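PDB 6HHE: odorant binding protein OBP69a from Ceratitis capitata, which probably binds small odorant molecules and carries them, as a secreted, disulfide-linked helical protein of the PBP/GOBP family. Local coordinates for residues A[43-48]-A[99-104]. Sequence-based numbering, arbitrary orientation.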
ATOM      1  N   ARG A  43      -2.725  -0.382 -13.336  1.00 19.58           N
ATOM      2  CA  ARG A  43      -2.142  -1.632 -12.839  1.00 18.99           C
ATOM      3  C   ARG A  43      -1.380  -1.427 -11.533  1.00 19.66           C
ATOM      4  O   ARG A  43      -1.408  -2.303 -10.678  1.00 20.12           O
ATOM      5  CB  ARG A  43      -1.208  -2.268 -13.858  1.00 18.36           C
ATOM      6  CG  ARG A  43      -1.935  -2.824 -15.031  1.00 19.84           C
ATOM      7  CD  ARG A  43      -0.997  -3.098 -16.201  1.00 20.77           C
ATOM      8  NE  ARG A  43      -0.418  -1.892 -16.764  1.00 21.75           N
ATOM      9  CZ  ARG A  43       0.898  -1.694 -16.915  1.00 21.56           C
ATOM     10  NH1 ARG A  43       1.785  -2.601 -16.520  1.00 29.06           N
ATOM     11  NH2 ARG A  43       1.315  -0.530 -17.431  1.00 24.41           N
ATOM     12  N   LEU A  44      -0.763  -0.251 -11.334  1.00 17.88           N
ATOM     13  CA  LEU A  44      -0.107   0.027 -10.060  1.00 18.71           C
ATOM     14  C   LEU A  44      -1.141   0.211  -8.962  1.00 18.59           C
ATOM     15  O   LEU A  44      -0.958  -0.298  -7.853  1.00 19.08           O
ATOM     16  CB  LEU A  44       0.789   1.221 -10.203  1.00 17.77           C
ATOM     17  CG  LEU A  44       1.547   1.634  -8.931  1.00 17.80           C
ATOM     18  CD1 LEU A  44       2.432   0.504  -8.404  1.00 20.50           C
ATOM     19  CD2 LEU A  44       2.423   2.854  -9.198  1.00 21.16           C
ATOM     20  N   LYS A  45      -2.241   0.921  -9.251  1.00 19.04           N
ATOM     21  CA  LYS A  45      -3.298   1.083  -8.260  1.00 18.03           C
ATOM     22  C   LYS A  45      -3.805  -0.282  -7.820  1.00 22.18           C
ATOM     23  O   LYS A  45      -4.017  -0.530  -6.622  1.00 21.35           O
ATOM     24  CB  LYS A  45      -4.460   1.907  -8.853  1.00 18.31           C
ATOM     25  CG  LYS A  45      -4.054   3.273  -9.384  1.00 19.58           C
ATOM     26  CD  LYS A  45      -5.312   4.081  -9.734  1.00 22.45           C
ATOM     27  CE  LYS A  45      -4.836   5.353 -10.306  1.00 24.56           C
ATOM     28  NZ  LYS A  45      -6.056   6.018 -10.912  1.00 26.38           N
ATOM     29  N   CYS A  46      -4.002  -1.177  -8.772  1.00 20.13           N
ATOM     30  CA  CYS A  46      -4.551  -2.477  -8.421  1.00 21.07           C
ATOM     31  C   CYS A  46      -3.535  -3.363  -7.727  1.00 19.82           C
ATOM     32  O   CYS A  46      -3.943  -4.164  -6.882  1.00 20.21           O
ATOM     33  CB  CYS A  46      -5.099  -3.165  -9.639  1.00 20.39           C
ATOM     34  SG  CYS A  46      -6.611  -2.376 -10.257  1.00 24.96           S
ATOM     35  N   PHE A  47      -2.250  -3.246  -8.056  1.00 19.74           N
ATOM     36  CA  PHE A  47      -1.226  -3.922  -7.257  1.00 19.58           C
ATOM     37  C   PHE A  47      -1.309  -3.496  -5.806  1.00 22.24           C
ATOM     38  O   PHE A  47      -1.210  -4.324  -4.900  1.00 20.71           O
ATOM     39  CB  PHE A  47       0.159  -3.623  -7.829  1.00 19.86           C
ATOM     40  CG  PHE A  47       1.269  -4.132  -6.983  1.00 22.15           C
ATOM     41  CD1 PHE A  47       1.645  -5.463  -7.073  1.00 21.33           C
ATOM     42  CD2 PHE A  47       1.929  -3.288  -6.103  1.00 24.15           C
ATOM     43  CE1 PHE A  47       2.668  -5.937  -6.232  1.00 22.71           C
ATOM     44  CE2 PHE A  47       2.946  -3.752  -5.242  1.00 22.67           C
ATOM     45  CZ  PHE A  47       3.313  -5.092  -5.339  1.00 25.90           C
ATOM     46  N   ILE A  48      -1.388  -2.183  -5.556  1.00 18.58           N
ATOM     47  CA  ILE A  48      -1.445  -1.693  -4.184  1.00 20.22           C
ATOM     48  C   ILE A  48      -2.690  -2.228  -3.492  1.00 23.82           C
ATOM     49  O   ILE A  48      -2.610  -2.738  -2.364  1.00 23.23           O
ATOM     50  CB  ILE A  48      -1.397  -0.149  -4.173  1.00 19.38           C
ATOM     51  CG1 ILE A  48      -0.088   0.319  -4.777  1.00 22.19           C
ATOM     52  CG2 ILE A  48      -1.543   0.340  -2.745  1.00 25.30           C
ATOM     53  CD1 ILE A  48       0.009   1.798  -4.928  1.00 24.07           C
ATOM     54  N   THR A  99      -9.274   3.686  -4.197  1.00 24.78           N
ATOM     55  CA  THR A  99      -9.135   3.887  -2.753  1.00 25.09           C
ATOM     56  C   THR A  99      -7.752   3.478  -2.264  1.00 20.97           C
ATOM     57  O   THR A  99      -7.128   4.204  -1.477  1.00 22.37           O
ATOM     58  CB  THR A  99     -10.191   3.104  -1.979  1.00 25.21           C
ATOM     59  OG1 THR A  99     -11.489   3.547  -2.392  1.00 28.48           O
ATOM     60  CG2 THR A  99     -10.063   3.345  -0.500  1.00 26.52           C
ATOM     61  N   ALA A 100      -7.257   2.309  -2.694  1.00 21.08           N
ATOM     62  CA  ALA A 100      -5.923   1.905  -2.247  1.00 19.28           C
ATOM     63  C   ALA A 100      -4.881   2.939  -2.650  1.00 22.78           C
ATOM     64  O   ALA A 100      -3.982   3.273  -1.856  1.00 21.67           O
ATOM     65  CB  ALA A 100      -5.553   0.546  -2.840  1.00 21.84           C
ATOM     66  N   PHE A 101      -4.993   3.463  -3.873  1.00 22.99           N
ATOM     67  CA  PHE A 101      -4.016   4.417  -4.392  1.00 20.25           C
ATOM     68  C   PHE A 101      -4.076   5.724  -3.642  1.00 18.77           C
ATOM     69  O   PHE A 101      -3.029   6.234  -3.198  1.00 19.67           O
ATOM     70  CB  PHE A 101      -4.279   4.662  -5.874  1.00 20.26           C
ATOM     71  CG  PHE A 101      -3.228   5.486  -6.578  1.00 22.90           C
ATOM     72  CD1 PHE A 101      -2.052   4.895  -7.009  1.00 22.18           C
ATOM     73  CD2 PHE A 101      -3.461   6.811  -6.862  1.00 29.40           C
ATOM     74  CE1 PHE A 101      -1.105   5.643  -7.758  1.00 24.88           C
ATOM     75  CE2 PHE A 101      -2.512   7.567  -7.557  1.00 26.95           C
ATOM     76  CZ  PHE A 101      -1.346   6.981  -7.980  1.00 25.57           C
ATOM     77  N   LEU A 102      -5.282   6.290  -3.504  1.00 21.61           N
ATOM     78  CA  LEU A 102      -5.433   7.569  -2.795  1.00 21.30           C
ATOM     79  C   LEU A 102      -4.993   7.450  -1.340  1.00 21.44           C
ATOM     80  O   LEU A 102      -4.360   8.374  -0.800  1.00 22.37           O
ATOM     81  CB  LEU A 102      -6.888   8.025  -2.877  1.00 24.56           C
ATOM     82  CG  LEU A 102      -7.357   8.383  -4.284  1.00 25.34           C
ATOM     83  CD1 LEU A 102      -8.874   8.526  -4.227  1.00 30.06           C
ATOM     84  CD2 LEU A 102      -6.672   9.644  -4.771  1.00 25.87           C
ATOM     85  N   THR A 103      -5.341   6.330  -0.681  1.00 19.59           N
ATOM     86  CA  THR A 103      -4.941   6.154   0.708  1.00 19.75           C
ATOM     87  C   THR A 103      -3.429   6.048   0.798  1.00 19.94           C
ATOM     88  O   THR A 103      -2.813   6.660   1.682  1.00 19.79           O
ATOM     89  CB  THR A 103      -5.637   4.929   1.310  1.00 20.50           C
ATOM     90  OG1 THR A 103      -7.066   5.121   1.182  1.00 22.94           O
ATOM     91  CG2 THR A 103      -5.305   4.776   2.787  1.00 21.98           C
ATOM     92  N   THR A 104      -2.796   5.354  -0.164  1.00 19.29           N
ATOM     93  CA  THR A 104      -1.342   5.206  -0.124  1.00 18.08           C
ATOM     94  C   THR A 104      -0.643   6.525  -0.446  1.00 19.65           C
ATOM     95  O   THR A 104       0.422   6.796   0.139  1.00 20.27           O
ATOM     96  CB  THR A 104      -0.904   4.089  -1.075  1.00 19.50           C
ATOM     97  OG1 THR A 104      -1.440   2.857  -0.600  1.00 20.98           O
ATOM     98  CG2 THR A 104       0.605   3.977  -1.107  1.00 20.44           C
TER
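CH-pi packing joins K45 to F101 where segments 43-48 (helix 42-55) and 99-104 (helix 96-110) cross at 83°, their axes 8.1 Å apart at closest approach. The K45 chain, extended beyond CG, runs obliquely across one face of the phenyl ring: CG lies 3.5 Å from F101 CD1, and CE stands over the middle, 4.0 Å from the F101 ring centroid. The ammonium is too distant for more than a weak cation-pi attraction; its stronger partners are E98 (salt bridge) and Q42 (hydrogen bond). An alanine in place of K45 removes the chain over this face of F101 and the ammonium that pairs with E98, and would probably loosen the packing of the two helices.

Apolar contacts centre on I48, whose CG2 lies 4.0 Å from A100 CB, while its CD1 meets F101 CD1 obliquely at 4.3 Å. I48 CG2 also meets T104 OG1 tip to tip, a close van der Waals contact of 3.3 Å. That hydroxyl is satisfied within its own helix: T104 OG1 donates to A100 O (2.9 Å) from above the carbonyl plane, and the same oxygen also accepts T104 N.

The C46-C97 disulfide ties the same two helices beside this buried crossing; with C18-C50 and C88-C106 it makes up the three interlocked disulfides of classical insect odorant-binding proteins. M38 touches both I48 and F101, and F47 packs against helix 10-22.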